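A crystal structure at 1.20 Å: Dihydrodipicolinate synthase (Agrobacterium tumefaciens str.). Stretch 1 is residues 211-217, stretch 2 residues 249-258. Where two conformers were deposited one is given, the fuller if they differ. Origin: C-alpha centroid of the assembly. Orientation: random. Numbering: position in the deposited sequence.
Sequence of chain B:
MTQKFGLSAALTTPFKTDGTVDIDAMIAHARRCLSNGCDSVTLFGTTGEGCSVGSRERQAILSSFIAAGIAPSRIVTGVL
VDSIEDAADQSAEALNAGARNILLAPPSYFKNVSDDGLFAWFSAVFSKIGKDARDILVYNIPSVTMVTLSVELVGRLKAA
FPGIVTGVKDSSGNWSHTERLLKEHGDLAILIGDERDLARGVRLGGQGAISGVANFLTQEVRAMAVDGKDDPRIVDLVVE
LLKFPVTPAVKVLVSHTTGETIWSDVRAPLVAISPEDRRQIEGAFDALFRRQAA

Stretch 1 (211-217) SGVANFL
Stretch 2 249-258: AVKVLVSHTT

Residues 249-258 are helical, continuing a helix that begins earlier in the chain. Phi/psi values stay near -60/-40 for most of the segment and drift to -104/-20 at Thr-258. Residues 211-217 are a compact turn. Ser-211 is extended (-115/129), Gly-212 turns the chain (-72/-41), and Val-213 to Asn-215 form a 3-10 segment. Phe-216 (-139/-7) and Leu-217 (-136/56) leave it, and Leu-217 is the N-cap residue of a following helix. The closest backbone register is Phe-216 to Val-254, with CA atoms 5.2 Å apart. The contact buries 336 Å², both sides summed.

Backbone hydrogen bonds hold each stretch in shape. In the turn, Asn-215 N donates to Gly-212 O at 3.0 Å. Phe-216 N and Leu-217 N both donate to Val-213 O, each at 3.0 Å. In the helix, i to i-4 bonds run from Leu-253 N to Ala-249 O (3.2 Å) through Thr-258 N to Val-254 O (3.1 Å).

Side chains add local bonds. Ser-211 (chi1 t) accepts Ala-214 N at OG, 3.0 Å. Asn-215 (chi1 m, chi2 -78°) folds back so that ND2 donates to Gly-212 O at 2.9 Å. Thr-257 and Thr-258, both chi1 p, turn their hydroxyls onto the helix backbone: Thr-257 OG1 donates to Leu-253 O at 3.0 Å, and Thr-258 OG1 to Val-254 O at 2.7 Å.

No hydrogen bond crosses between the stretches, so the packing rests on van der Waals contact. Phe-216 is its centre and has the largest covered area. Its CB points toward the helix, with chi1 63° (p) and chi2 87°. Leu-253 (m, t) also points toward its partner and sets CB over the ring face, 3.6 Å from the Phe-216 ring centroid and 1° off the normal. This is a CH-pi contact, in which an aliphatic C-H meets the pi cloud.

Apolar contacts extend around the ring. Phe-216 CZ lies 3.6 Å from Leu-253 CD1. Phe-216 CE2 is 4.1 Å from Val-250 CG1, and Phe-216 CD2 is 4.3 Å from Val-254 CG2. Both valines are chi1 t, with CA-to-CB sideways.

The remaining contacts mix polar and apolar atoms. Phe-216 CB approaches Thr-257 OG1 at 3.5 Å. Asn-215 points toward the helix and rests its CB 3.6 Å from Val-254 CG2. Gly-212 O lies 3.6 Å from Val-250 CG1, so the turn carbonyl packs against a methyl group.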

# COMPACT_ATOMS: atom_id res chain seq x y z
N SER B 211 6.50 18.06 -9.33
CA SER B 211 5.82 18.00 -10.63
C SER B 211 6.29 16.89 -11.53
O SER B 211 7.49 16.79 -11.82
CB SER B 211 6.03 19.33 -11.34
OG SER B 211 5.68 19.25 -12.72
N GLY B 212 5.37 16.10 -12.06
CA GLY B 212 5.69 15.10 -13.06
C GLY B 212 6.04 15.69 -14.42
O GLY B 212 6.97 15.25 -15.08
N VAL B 213 5.30 16.71 -14.85
CA VAL B 213 5.56 17.36 -16.12
C VAL B 213 6.93 18.01 -16.13
O VAL B 213 7.54 18.12 -17.18
CB VAL B 213 4.40 18.36 -16.48
CG1 VAL B 213 4.77 19.22 -17.66
CG2 VAL B 213 3.10 17.57 -16.70
N ALA B 214 7.44 18.42 -14.96
CA ALA B 214 8.75 19.01 -14.86
C ALA B 214 9.89 18.04 -15.22
O ALA B 214 11.01 18.49 -15.38
CB ALA B 214 8.99 19.60 -13.45
N ASN B 215 9.60 16.76 -15.39
CA ASN B 215 10.61 15.84 -15.93
C ASN B 215 10.95 16.14 -17.39
O ASN B 215 12.01 15.74 -17.85
CB ASN B 215 10.13 14.40 -15.87
CG ASN B 215 10.20 13.80 -14.48
OD1 ASN B 215 11.29 13.41 -14.03
ND2 ASN B 215 9.07 13.70 -13.83
N PHE B 216 10.07 16.84 -18.12
CA PHE B 216 10.28 17.07 -19.54
C PHE B 216 9.94 18.46 -20.03
O PHE B 216 10.25 18.74 -21.18
CB PHE B 216 9.61 15.97 -20.39
CG PHE B 216 8.13 15.94 -20.24
CD1 PHE B 216 7.31 16.73 -21.04
CD2 PHE B 216 7.52 15.12 -19.32
CE1 PHE B 216 5.96 16.74 -20.89
CE2 PHE B 216 6.15 15.13 -19.17
CZ PHE B 216 5.36 15.95 -19.97
N LEU B 217 9.35 19.31 -19.20
CA LEU B 217 9.08 20.73 -19.52
C LEU B 217 9.48 21.55 -18.30
O LEU B 217 8.66 22.26 -17.68
CB LEU B 217 7.63 20.96 -19.93
CG LEU B 217 7.24 20.48 -21.32
CD1 LEU B 217 5.69 20.45 -21.43
CD2 LEU B 217 7.85 21.37 -22.40
N ALA B 249 2.85 7.64 -19.40
CA ALA B 249 2.82 8.72 -20.39
C ALA B 249 3.86 9.80 -20.14
O ALA B 249 4.49 10.30 -21.06
CB ALA B 249 1.42 9.32 -20.50
N VAL B 250 4.08 10.16 -18.88
CA VAL B 250 5.15 11.07 -18.56
C VAL B 250 6.49 10.53 -19.04
O VAL B 250 7.30 11.24 -19.64
CB VAL B 250 5.19 11.33 -17.03
CG1 VAL B 250 6.49 12.00 -16.61
CG2 VAL B 250 4.03 12.21 -16.61
N LYS B 251 6.73 9.24 -18.79
CA LYS B 251 7.98 8.63 -19.24
C LYS B 251 8.15 8.65 -20.76
O LYS B 251 9.24 8.89 -21.27
CB LYS B 251 8.10 7.23 -18.66
CG LYS B 251 8.36 7.22 -17.14
CD LYS B 251 8.47 5.78 -16.58
CE LYS B 251 9.89 5.47 -16.18
NZ LYS B 251 9.99 4.10 -15.62
N VAL B 252 7.05 8.44 -21.48
CA VAL B 252 7.09 8.56 -22.95
C VAL B 252 7.60 9.95 -23.35
O VAL B 252 8.39 10.08 -24.25
CB VAL B 252 5.67 8.31 -23.55
CG1 VAL B 252 5.57 8.79 -24.99
CG2 VAL B 252 5.26 6.85 -23.48
N LEU B 253 7.15 10.99 -22.66
CA LEU B 253 7.57 12.34 -23.00
C LEU B 253 8.98 12.68 -22.53
O LEU B 253 9.66 13.47 -23.18
CB LEU B 253 6.52 13.36 -22.56
CG LEU B 253 5.24 13.25 -23.41
CD1 LEU B 253 4.19 14.22 -22.91
CD2 LEU B 253 5.51 13.53 -24.90
N VAL B 254 9.47 12.06 -21.46
CA VAL B 254 10.89 12.16 -21.15
C VAL B 254 11.70 11.57 -22.31
O VAL B 254 12.63 12.21 -22.79
CB VAL B 254 11.27 11.46 -19.82
CG1 VAL B 254 12.77 11.59 -19.61
CG2 VAL B 254 10.49 12.12 -18.68
N SER B 255 11.31 10.40 -22.80
CA SER B 255 11.98 9.79 -23.96
C SER B 255 11.90 10.71 -25.17
O SER B 255 12.90 10.91 -25.88
CB SER B 255 11.37 8.43 -24.30
OG SER B 255 11.85 7.43 -23.43
N HIS B 256 10.72 11.27 -25.44
CA HIS B 256 10.52 12.09 -26.63
C HIS B 256 11.36 13.34 -26.61
O HIS B 256 11.95 13.72 -27.63
CB HIS B 256 9.04 12.43 -26.72
CG HIS B 256 8.64 13.18 -27.95
ND1 HIS B 256 8.89 12.73 -29.23
CD2 HIS B 256 7.93 14.32 -28.07
CE1 HIS B 256 8.38 13.59 -30.08
NE2 HIS B 256 7.79 14.56 -29.41
N THR B 257 11.43 14.01 -25.46
CA THR B 257 12.16 15.26 -25.40
C THR B 257 13.68 15.11 -25.31
O THR B 257 14.41 16.01 -25.68
CB THR B 257 11.68 16.16 -24.23
OG1 THR B 257 11.88 15.46 -22.98
CG2 THR B 257 10.20 16.53 -24.39
N THR B 258 14.15 13.97 -24.81
CA THR B 258 15.59 13.75 -24.59
C THR B 258 16.25 12.86 -25.63
O THR B 258 17.47 12.83 -25.70
CB THR B 258 15.85 13.11 -23.22
OG1 THR B 258 15.29 11.81 -23.19
CG2 THR B 258 15.27 13.97 -22.09